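Local coordinates for protein carbohydrate oxidase (Microdochium nivale, PDB 3RJA) that oxidises the C1 hydroxyl of mono-, oligo- and polysaccharides to the lactone with FAD as cofactor, passing the electrons to molecular oxygen to give hydrogen peroxide, at residues V245-G250 / P257-L262; I249-A254 / W353-D358. One frame throughout, in Å; residues are numbered along the deposited sequence. Where two conformers were deposited one is given.

Contact 1 of 2, residues V245-G250 / P257-L262; sequences VNFRIG and PGIEGL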
ATOM      1  N   VAL A 245      -0.082  15.183 -14.022  1.00 14.01           N
ATOM      2  CA  VAL A 245      -0.939  15.544 -12.893  0.50 14.25           C
ATOM      3  C   VAL A 245      -1.270  14.316 -12.049  1.00 13.64           C
ATOM      4  O   VAL A 245      -1.685  13.284 -12.559  1.00 12.44           O
ATOM      5  CB  VAL A 245      -2.189  16.360 -13.302  0.50 13.99           C
ATOM      6  CG1 VAL A 245      -3.345  15.460 -13.729  0.50 15.16           C
ATOM      7  CG2 VAL A 245      -2.617  17.255 -12.159  0.50 14.73           C
ATOM      8  N   ASN A 246      -1.029  14.434 -10.743  1.00 12.91           N
ATOM      9  CA  ASN A 246      -1.279  13.321  -9.808  1.00 12.47           C
ATOM     10  C   ASN A 246      -2.188  13.861  -8.746  1.00 13.16           C
ATOM     11  O   ASN A 246      -1.846  14.881  -8.109  1.00 13.72           O
ATOM     12  CB  ASN A 246       0.011  12.833  -9.132  1.00 12.61           C
ATOM     13  CG  ASN A 246       1.105  12.494 -10.111  1.00 12.81           C
ATOM     14  OD1 ASN A 246       1.367  11.320 -10.377  1.00 14.31           O
ATOM     15  ND2 ASN A 246       1.767  13.512 -10.636  1.00 11.42           N
ATOM     16  N   PHE A 247      -3.352  13.257  -8.542  1.00 12.02           N
ATOM     17  CA  PHE A 247      -4.214  13.839  -7.506  1.00 12.70           C
ATOM     18  C   PHE A 247      -5.264  12.895  -6.954  1.00 11.60           C
ATOM     19  O   PHE A 247      -5.474  11.774  -7.475  1.00 11.87           O
ATOM     20  CB  PHE A 247      -4.846  15.175  -8.000  1.00 13.18           C
ATOM     21  CG  PHE A 247      -6.002  15.010  -8.985  1.00 12.92           C
ATOM     22  CD1 PHE A 247      -5.776  14.662 -10.311  1.00 12.85           C
ATOM     23  CD2 PHE A 247      -7.305  15.236  -8.574  1.00 14.17           C
ATOM     24  CE1 PHE A 247      -6.849  14.545 -11.232  1.00 14.10           C
ATOM     25  CE2 PHE A 247      -8.404  15.110  -9.486  1.00 13.97           C
ATOM     26  CZ  PHE A 247      -8.166  14.773 -10.800  1.00 13.76           C
ATOM     27  N   ARG A 248      -5.942  13.400  -5.935  1.00 11.74           N
ATOM     28  CA  ARG A 248      -7.078  12.713  -5.318  0.50 13.06           C
ATOM     29  C   ARG A 248      -8.081  13.701  -4.717  1.00 12.91           C
ATOM     30  O   ARG A 248      -7.759  14.861  -4.495  1.00 14.87           O
ATOM     31  CB  ARG A 248      -6.607  11.720  -4.240  0.50 13.46           C
ATOM     32  CG  ARG A 248      -5.629  12.269  -3.165  0.50 15.16           C
ATOM     33  CD  ARG A 248      -5.626  11.324  -1.938  0.50 16.35           C
ATOM     34  NE  ARG A 248      -4.468  11.462  -1.059  0.50 16.99           N
ATOM     35  CZ  ARG A 248      -3.524  10.529  -0.911  0.50 17.83           C
ATOM     36  NH1 ARG A 248      -2.515  10.739  -0.075  0.50 18.12           N
ATOM     37  NH2 ARG A 248      -3.587   9.386  -1.590  0.50 17.55           N
ATOM     38  N   ILE A 249      -9.303  13.228  -4.472  1.00 13.18           N
ATOM     39  CA  ILE A 249     -10.258  13.945  -3.621  1.00 13.09           C
ATOM     40  C   ILE A 249     -10.125  13.309  -2.246  1.00 14.73           C
ATOM     41  O   ILE A 249     -10.115  12.074  -2.119  1.00 14.29           O
ATOM     42  CB  ILE A 249     -11.730  13.771  -4.061  1.00 12.90           C
ATOM     43  CG1 ILE A 249     -11.946  14.255  -5.496  1.00 13.43           C
ATOM     44  CG2 ILE A 249     -12.699  14.498  -3.089  1.00 11.76           C
ATOM     45  CD1 ILE A 249     -13.178  13.623  -6.184  1.00 12.89           C
ATOM     46  N   GLY A 250     -10.026  14.145  -1.213  1.00 15.54           N
ATOM     47  CA  GLY A 250      -9.950  13.666   0.154  1.00 16.40           C
ATOM     48  C   GLY A 250     -10.826  14.536   1.034  1.00 16.93           C
ATOM     49  O   GLY A 250     -10.972  15.717   0.760  1.00 16.74           O
ATOM     50  N   PRO A 257     -14.495  18.476   1.714  1.00 15.17           N
ATOM     51  CA  PRO A 257     -13.625  17.837   0.712  1.00 14.54           C
ATOM     52  C   PRO A 257     -12.656  18.797  -0.038  1.00 15.32           C
ATOM     53  O   PRO A 257     -12.944  19.996  -0.250  1.00 13.45           O
ATOM     54  CB  PRO A 257     -14.620  17.212  -0.279  1.00 15.22           C
ATOM     55  CG  PRO A 257     -15.859  18.045  -0.161  1.00 15.21           C
ATOM     56  CD  PRO A 257     -15.920  18.432   1.315  1.00 14.97           C
ATOM     57  N   GLY A 258     -11.510  18.260  -0.431  1.00 13.24           N
ATOM     58  CA  GLY A 258     -10.558  19.034  -1.199  1.00 13.00           C
ATOM     59  C   GLY A 258      -9.907  18.147  -2.240  1.00 13.23           C
ATOM     60  O   GLY A 258      -9.868  16.932  -2.082  1.00 13.43           O
ATOM     61  N   ILE A 259      -9.426  18.753  -3.317  1.00 13.63           N
ATOM     62  CA  ILE A 259      -8.470  18.082  -4.175  1.00 15.29           C
ATOM     63  C   ILE A 259      -7.066  18.339  -3.616  1.00 15.43           C
ATOM     64  O   ILE A 259      -6.725  19.479  -3.300  1.00 16.17           O
ATOM     65  CB  ILE A 259      -8.587  18.575  -5.637  1.00 15.24           C
ATOM     66  CG1 ILE A 259      -9.862  17.999  -6.290  1.00 15.62           C
ATOM     67  CG2 ILE A 259      -7.325  18.260  -6.418  1.00 15.58           C
ATOM     68  CD1 ILE A 259     -10.246  18.638  -7.677  1.00 14.66           C
ATOM     69  N   GLU A 260      -6.261  17.286  -3.476  1.00 15.36           N
ATOM     70  CA  GLU A 260      -4.820  17.491  -3.270  1.00 16.74           C
ATOM     71  C   GLU A 260      -4.051  16.778  -4.355  1.00 14.75           C
ATOM     72  O   GLU A 260      -4.396  15.665  -4.753  1.00 13.54           O
ATOM     73  CB  GLU A 260      -4.288  16.904  -1.951  1.00 17.74           C
ATOM     74  CG  GLU A 260      -5.195  16.868  -0.779  1.00 19.33           C
ATOM     75  CD  GLU A 260      -4.545  16.077   0.366  0.50 17.72           C
ATOM     76  OE1 GLU A 260      -5.099  15.040   0.763  0.50 16.92           O
ATOM     77  OE2 GLU A 260      -3.451  16.473   0.817  0.50 17.36           O
ATOM     78  N   GLY A 261      -2.944  17.375  -4.752  1.00 15.30           N
ATOM     79  CA  GLY A 261      -2.196  16.847  -5.859  1.00 14.20           C
ATOM     80  C   GLY A 261      -0.773  17.301  -5.932  1.00 14.32           C
ATOM     81  O   GLY A 261      -0.316  18.183  -5.159  1.00 14.13           O
ATOM     82  N   LEU A 262      -0.084  16.661  -6.870  1.00 13.91           N
ATOM     83  CA  LEU A 262       1.295  16.920  -7.217  1.00 15.42           C
ATOM     84  C   LEU A 262       1.415  16.970  -8.744  1.00 15.36           C
ATOM     85  O   LEU A 262       0.982  16.048  -9.447  1.00 15.71           O
ATOM     86  CB  LEU A 262       2.216  15.822  -6.658  1.00 14.23           C
ATOM     87  CG  LEU A 262       3.716  16.168  -6.753  1.00 15.09           C
ATOM     88  CD1 LEU A 262       4.041  17.425  -5.934  1.00 14.79           C
ATOM     89  CD2 LEU A 262       4.693  14.988  -6.374  1.00 14.25           C
TER

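Contact 2 of 2, residues I249-A254 / W353-D358; sequences IGDYGA and WFYQLD. With ABL ((2R,3R,4R,5R)-4,5-dihydroxy-2-(hydroxymethyl)-6-oxopiperidin-3-yl beta-D-glucopyranoside), chain G.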
ATOM      1  N   ILE A 249      -9.303  13.228  -4.472  1.00 13.18           N
ATOM      2  CA  ILE A 249     -10.258  13.945  -3.621  1.00 13.09           C
ATOM      3  C   ILE A 249     -10.125  13.309  -2.246  1.00 14.73           C
ATOM      4  O   ILE A 249     -10.115  12.074  -2.119  1.00 14.29           O
ATOM      5  CB  ILE A 249     -11.730  13.771  -4.061  1.00 12.90           C
ATOM      6  CG1 ILE A 249     -11.946  14.255  -5.496  1.00 13.43           C
ATOM      7  CG2 ILE A 249     -12.699  14.498  -3.089  1.00 11.76           C
ATOM      8  CD1 ILE A 249     -13.178  13.623  -6.184  1.00 12.89           C
ATOM      9  N   GLY A 250     -10.026  14.145  -1.213  1.00 15.54           N
ATOM     10  CA  GLY A 250      -9.950  13.666   0.154  1.00 16.40           C
ATOM     11  C   GLY A 250     -10.826  14.536   1.034  1.00 16.93           C
ATOM     12  O   GLY A 250     -10.972  15.717   0.760  1.00 16.74           O
ATOM     13  N   ASP A 251     -11.425  13.937   2.061  1.00 15.90           N
ATOM     14  CA  ASP A 251     -12.138  14.678   3.098  1.00 15.97           C
ATOM     15  C   ASP A 251     -11.711  14.178   4.475  1.00 15.95           C
ATOM     16  O   ASP A 251     -11.979  13.026   4.824  1.00 16.40           O
ATOM     17  CB  ASP A 251     -13.639  14.518   2.932  1.00 14.75           C
ATOM     18  CG  ASP A 251     -14.446  15.485   3.823  1.00 16.02           C
ATOM     19  OD1 ASP A 251     -13.846  16.272   4.614  1.00 14.23           O
ATOM     20  OD2 ASP A 251     -15.694  15.440   3.707  1.00 15.25           O
ATOM     21  N   TYR A 252     -11.041  15.055   5.222  1.00 15.47           N
ATOM     22  CA  TYR A 252     -10.586  14.815   6.585  1.00 16.62           C
ATOM     23  C   TYR A 252     -11.374  15.675   7.594  1.00 16.60           C
ATOM     24  O   TYR A 252     -11.059  15.677   8.783  1.00 16.34           O
ATOM     25  CB  TYR A 252      -9.080  15.126   6.691  1.00 16.19           C
ATOM     26  CG  TYR A 252      -8.342  14.586   5.484  1.00 18.27           C
ATOM     27  CD1 TYR A 252      -8.069  13.208   5.373  1.00 16.49           C
ATOM     28  CD2 TYR A 252      -7.981  15.421   4.426  1.00 16.83           C
ATOM     29  CE1 TYR A 252      -7.445  12.688   4.259  1.00 16.35           C
ATOM     30  CE2 TYR A 252      -7.347  14.897   3.292  1.00 17.05           C
ATOM     31  CZ  TYR A 252      -7.081  13.530   3.230  1.00 17.28           C
ATOM     32  OH  TYR A 252      -6.463  12.985   2.138  1.00 17.95           O
ATOM     33  N   GLY A 253     -12.393  16.378   7.106  1.00 16.51           N
ATOM     34  CA  GLY A 253     -13.169  17.337   7.909  1.00 18.40           C
ATOM     35  C   GLY A 253     -14.664  17.051   7.952  1.00 18.80           C
ATOM     36  O   GLY A 253     -15.455  17.966   8.137  1.00 20.74           O
ATOM     37  N   ALA A 254     -15.056  15.785   7.778  1.00 17.62           N
ATOM     38  CA  ALA A 254     -16.469  15.391   7.837  1.00 18.80           C
ATOM     39  C   ALA A 254     -17.344  16.406   7.113  1.00 20.57           C
ATOM     40  O   ALA A 254     -18.306  16.923   7.701  1.00 19.67           O
ATOM     41  CB  ALA A 254     -16.939  15.253   9.319  1.00 20.76           C
ATOM     42  N   TRP A 353     -12.516  10.189  10.863  1.00 15.80           N
ATOM     43  CA  TRP A 353     -12.617   9.319   9.697  1.00 15.97           C
ATOM     44  C   TRP A 353     -12.229  10.131   8.477  1.00 17.02           C
ATOM     45  O   TRP A 353     -12.339  11.361   8.498  1.00 16.81           O
ATOM     46  CB  TRP A 353     -14.017   8.685   9.527  1.00 14.59           C
ATOM     47  CG  TRP A 353     -15.157   9.676   9.315  1.00 15.79           C
ATOM     48  CD1 TRP A 353     -16.065  10.112  10.267  1.00 16.14           C
ATOM     49  CD2 TRP A 353     -15.526  10.339   8.088  1.00 15.67           C
ATOM     50  NE1 TRP A 353     -16.948  11.006   9.708  1.00 16.01           N
ATOM     51  CE2 TRP A 353     -16.642  11.178   8.381  1.00 16.25           C
ATOM     52  CE3 TRP A 353     -15.015  10.323   6.777  1.00 16.05           C
ATOM     53  CZ2 TRP A 353     -17.276  11.975   7.396  1.00 15.64           C
ATOM     54  CZ3 TRP A 353     -15.624  11.129   5.803  1.00 16.26           C
ATOM     55  CH2 TRP A 353     -16.738  11.958   6.125  1.00 16.02           C
ATOM     56  N   PHE A 354     -11.785   9.433   7.426  1.00 14.58           N
ATOM     57  CA  PHE A 354     -11.616  10.025   6.110  1.00 13.72           C
ATOM     58  C   PHE A 354     -11.925   9.030   4.974  1.00 13.43           C
ATOM     59  O   PHE A 354     -11.973   7.808   5.189  1.00 13.14           O
ATOM     60  CB  PHE A 354     -10.227  10.661   5.962  1.00 12.33           C
ATOM     61  CG  PHE A 354      -9.096   9.666   5.875  1.00 14.33           C
ATOM     62  CD1 PHE A 354      -8.846   8.978   4.690  1.00 13.94           C
ATOM     63  CD2 PHE A 354      -8.252   9.448   6.981  1.00 15.02           C
ATOM     64  CE1 PHE A 354      -7.772   8.066   4.599  1.00 14.99           C
ATOM     65  CE2 PHE A 354      -7.181   8.555   6.908  1.00 15.51           C
ATOM     66  CZ  PHE A 354      -6.942   7.855   5.707  1.00 16.54           C
ATOM     67  N   TYR A 355     -12.168   9.565   3.779  1.00 13.36           N
ATOM     68  CA  TYR A 355     -12.044   8.771   2.547  1.00 13.62           C
ATOM     69  C   TYR A 355     -11.032   9.495   1.649  1.00 13.88           C
ATOM     70  O   TYR A 355     -10.825  10.700   1.770  1.00 15.17           O
ATOM     71  CB  TYR A 355     -13.387   8.610   1.818  1.00 12.75           C
ATOM     72  CG  TYR A 355     -13.914   9.919   1.265  1.00 13.98           C
ATOM     73  CD1 TYR A 355     -13.453  10.415   0.049  1.00 13.88           C
ATOM     74  CD2 TYR A 355     -14.873  10.672   1.975  1.00 13.89           C
ATOM     75  CE1 TYR A 355     -13.929  11.608  -0.459  1.00 14.95           C
ATOM     76  CE2 TYR A 355     -15.362  11.870   1.478  1.00 14.12           C
ATOM     77  CZ  TYR A 355     -14.879  12.331   0.258  1.00 15.26           C
ATOM     78  OH  TYR A 355     -15.319  13.516  -0.262  1.00 16.16           O
ATOM     79  N   GLN A 356     -10.401   8.746   0.755  1.00 14.23           N
ATOM     80  CA  GLN A 356      -9.595   9.302  -0.329  1.00 13.23           C
ATOM     81  C   GLN A 356     -10.049   8.644  -1.603  1.00 13.45           C
ATOM     82  O   GLN A 356     -10.140   7.410  -1.670  1.00 15.36           O
ATOM     83  CB  GLN A 356      -8.099   9.055  -0.106  1.00 12.54           C
ATOM     84  CG  GLN A 356      -7.599   9.699   1.164  1.00 13.32           C
ATOM     85  CD  GLN A 356      -6.208   9.298   1.558  1.00 14.43           C
ATOM     86  OE1 GLN A 356      -5.435  10.109   2.087  1.00 15.86           O
ATOM     87  NE2 GLN A 356      -5.876   8.045   1.325  1.00 16.07           N
ATOM     88  N   LEU A 357     -10.360   9.470  -2.603  1.00 12.84           N
ATOM     89  CA  LEU A 357     -10.652   9.000  -3.943  1.00 12.45           C
ATOM     90  C   LEU A 357      -9.458   9.338  -4.843  1.00 11.77           C
ATOM     91  O   LEU A 357      -9.351  10.471  -5.367  1.00 10.11           O
ATOM     92  CB  LEU A 357     -11.940   9.624  -4.468  1.00 13.11           C
ATOM     93  CG  LEU A 357     -13.215   9.652  -3.589  1.00 14.87           C
ATOM     94  CD1 LEU A 357     -14.416  10.264  -4.346  1.00 15.45           C
ATOM     95  CD2 LEU A 357     -13.627   8.309  -3.042  1.00 14.08           C
ATOM     96  N   ASP A 358      -8.578   8.338  -4.986  1.00 10.68           N
ATOM     97  CA  ASP A 358      -7.347   8.491  -5.760  0.50 11.19           C
ATOM     98  C   ASP A 358      -7.561   8.240  -7.247  1.00 10.93           C
ATOM     99  O   ASP A 358      -8.167   7.255  -7.637  1.00  9.87           O
ATOM    100  CB  ASP A 358      -6.240   7.586  -5.214  0.50 10.85           C
ATOM    101  CG  ASP A 358      -5.633   8.143  -3.946  0.50 12.04           C
ATOM    102  OD1 ASP A 358      -6.283   8.010  -2.891  0.50 12.15           O
ATOM    103  OD2 ASP A 358      -4.539   8.759  -4.007  0.50 12.13           O
TER
HETATM  104  C1A ABL G 604      -2.716   5.979   3.474  1.00 42.43           C
HETATM  105  O1A ABL G 604      -2.637   5.086   2.599  1.00 45.61           O
HETATM  106  C2A ABL G 604      -2.856   7.464   3.081  1.00 42.65           C
HETATM  107  O2A ABL G 604      -2.122   7.659   1.873  1.00 39.75           O
HETATM  108  C3A ABL G 604      -2.372   8.443   4.179  1.00 38.30           C
HETATM  109  O3A ABL G 604      -2.861   9.758   3.814  1.00 38.64           O
HETATM  110  C4A ABL G 604      -2.992   8.057   5.508  1.00 40.88           C
HETATM  111  O1  ABL G 604      -2.607   8.973   6.565  1.00 43.18           O
HETATM  112  C5A ABL G 604      -2.506   6.619   5.903  1.00 40.31           C
HETATM  113  N5  ABL G 604      -2.696   5.653   4.789  1.00 39.74           N
HETATM  114  C6A ABL G 604      -3.288   6.035   7.108  1.00 39.00           C
HETATM  115  O6A ABL G 604      -2.537   5.065   7.861  1.00 35.72           O
HETATM  116  C1  ABL G 604      -3.522  10.036   6.958  1.00 45.15           C
HETATM  117  C2  ABL G 604      -3.249  10.471   8.419  1.00 46.58           C
HETATM  118  O2  ABL G 604      -3.411   9.330   9.271  1.00 51.76           O
HETATM  119  C3  ABL G 604      -4.207  11.608   8.797  1.00 48.71           C
HETATM  120  O3  ABL G 604      -3.979  12.060  10.132  1.00 50.06           O
HETATM  121  C4  ABL G 604      -4.062  12.760   7.751  1.00 46.14           C
HETATM  122  O4  ABL G 604      -4.911  13.860   8.046  1.00 48.59           O
HETATM  123  C5  ABL G 604      -4.366  12.227   6.346  1.00 44.99           C
HETATM  124  O5  ABL G 604      -3.449  11.140   6.068  1.00 45.16           O
HETATM  125  C6  ABL G 604      -4.288  13.317   5.271  1.00 40.74           C
HETATM  126  O6  ABL G 604      -3.085  14.017   5.251  1.00 36.37           O
HETATM  127  O   HOH W   1     -13.943  13.273   7.577  1.00 17.04           O

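Contact 1 of 2, residues V245-G250 / P257-L262
N246 and L262 show how a side chain can add to the bonding of a strand pair. The O of L262 accepts twice, from the backbone N of N246 and, at 2.9 Å, from ND2 of N246, and the two donors come from opposite faces of its carbonyl plane. CG of N246 sits beside its own backbone N (chi1 -53°), near that same oxygen. ND2 stands above the carbonyl plane, while the oxygen lies in the plane of the N246 amide, and the N-H points at it almost straight (165°). OD1 bonds to the backbone N of M152. An alanine here would probably leave L262 O with the strand bond alone and the N of M152 without its acceptor.

Backbone bonds run on in pairs between R248 and E260 and between G250 and G258, L262 N also giving to N246 O at 2.8 Å. Together they define a beta hairpin, strands 245-251 and 258-264, within the large antiparallel sheet, one face of which contributes R248 to the sugar pocket.

Apolar contacts occupy the face of F247, I249 and I259. CG2 of I259 meets CD2 of F247 at 3.7 Å, and helix 223-239 covers this side.

Charges gather on the face of R248 and E260. NE of R248 is 4.1 Å from OE1 of E260, beyond a salt bridge; the guanidinium pairs instead with D358, and OE1 probably hydrogen-bonds to Y252 OH.

Contact 2 of 2, residues I249-A254 / W353-D358
I249 and L357 exchange the two firm backbone bonds: L357 N gives to I249 O at 2.7 Å, and I249 N gives to L357 O at 2.9 Å. The bond from D251 N to Y355 O is weak, and past it a water takes over, accepting from A254 N and donating to W353 O at 2.7 Å. With CG anti to the backbone N (chi1 -169°), toward the following residues, D251 shapes the turn: its OD1 accepts from G253 N in an Asx turn, while OD2 bonds to the hydroxyl of Y341.

The Y355 ring packs with its CE2 3.5 Å from CB of D251 and presents its edge to CG2 of I249. CZ2 of W353 lies against CA and CB of A254. On the pocket side, CD1 of Y252 meets CB of F354 at 3.4 Å, the two ring planes 59° apart.

One face of the Y252 ring receives C6 of the bound substrate analogue, 3.3 Å above its plane and toward the rim, while CE2 of F354 is 3.9 Å from C1 of the analogue. An aromatic wall thus meets the carbon skeleton of the outer glucosyl unit, consistent with recognition of oligosaccharides.

In the fold
Contacts 1 and 2 lie on either side of strand 245-251, which pairs with 258-264 in contact 1 and with 352-359 in contact 2; they share I249 and G250, and their centres are 10 Å apart. The hairpin partner follows within a few residues, whereas strand 352-359 comes about a hundred residues later, so local and distant parts of the chain become neighbours in one eight-stranded antiparallel sheet. One salt bridge and one probable hydrogen bond between side chains join the two contacts. Since R248, Y252, F354 and Q356 all line the sugar pocket, the sheet here serves as binding surface as well as scaffold.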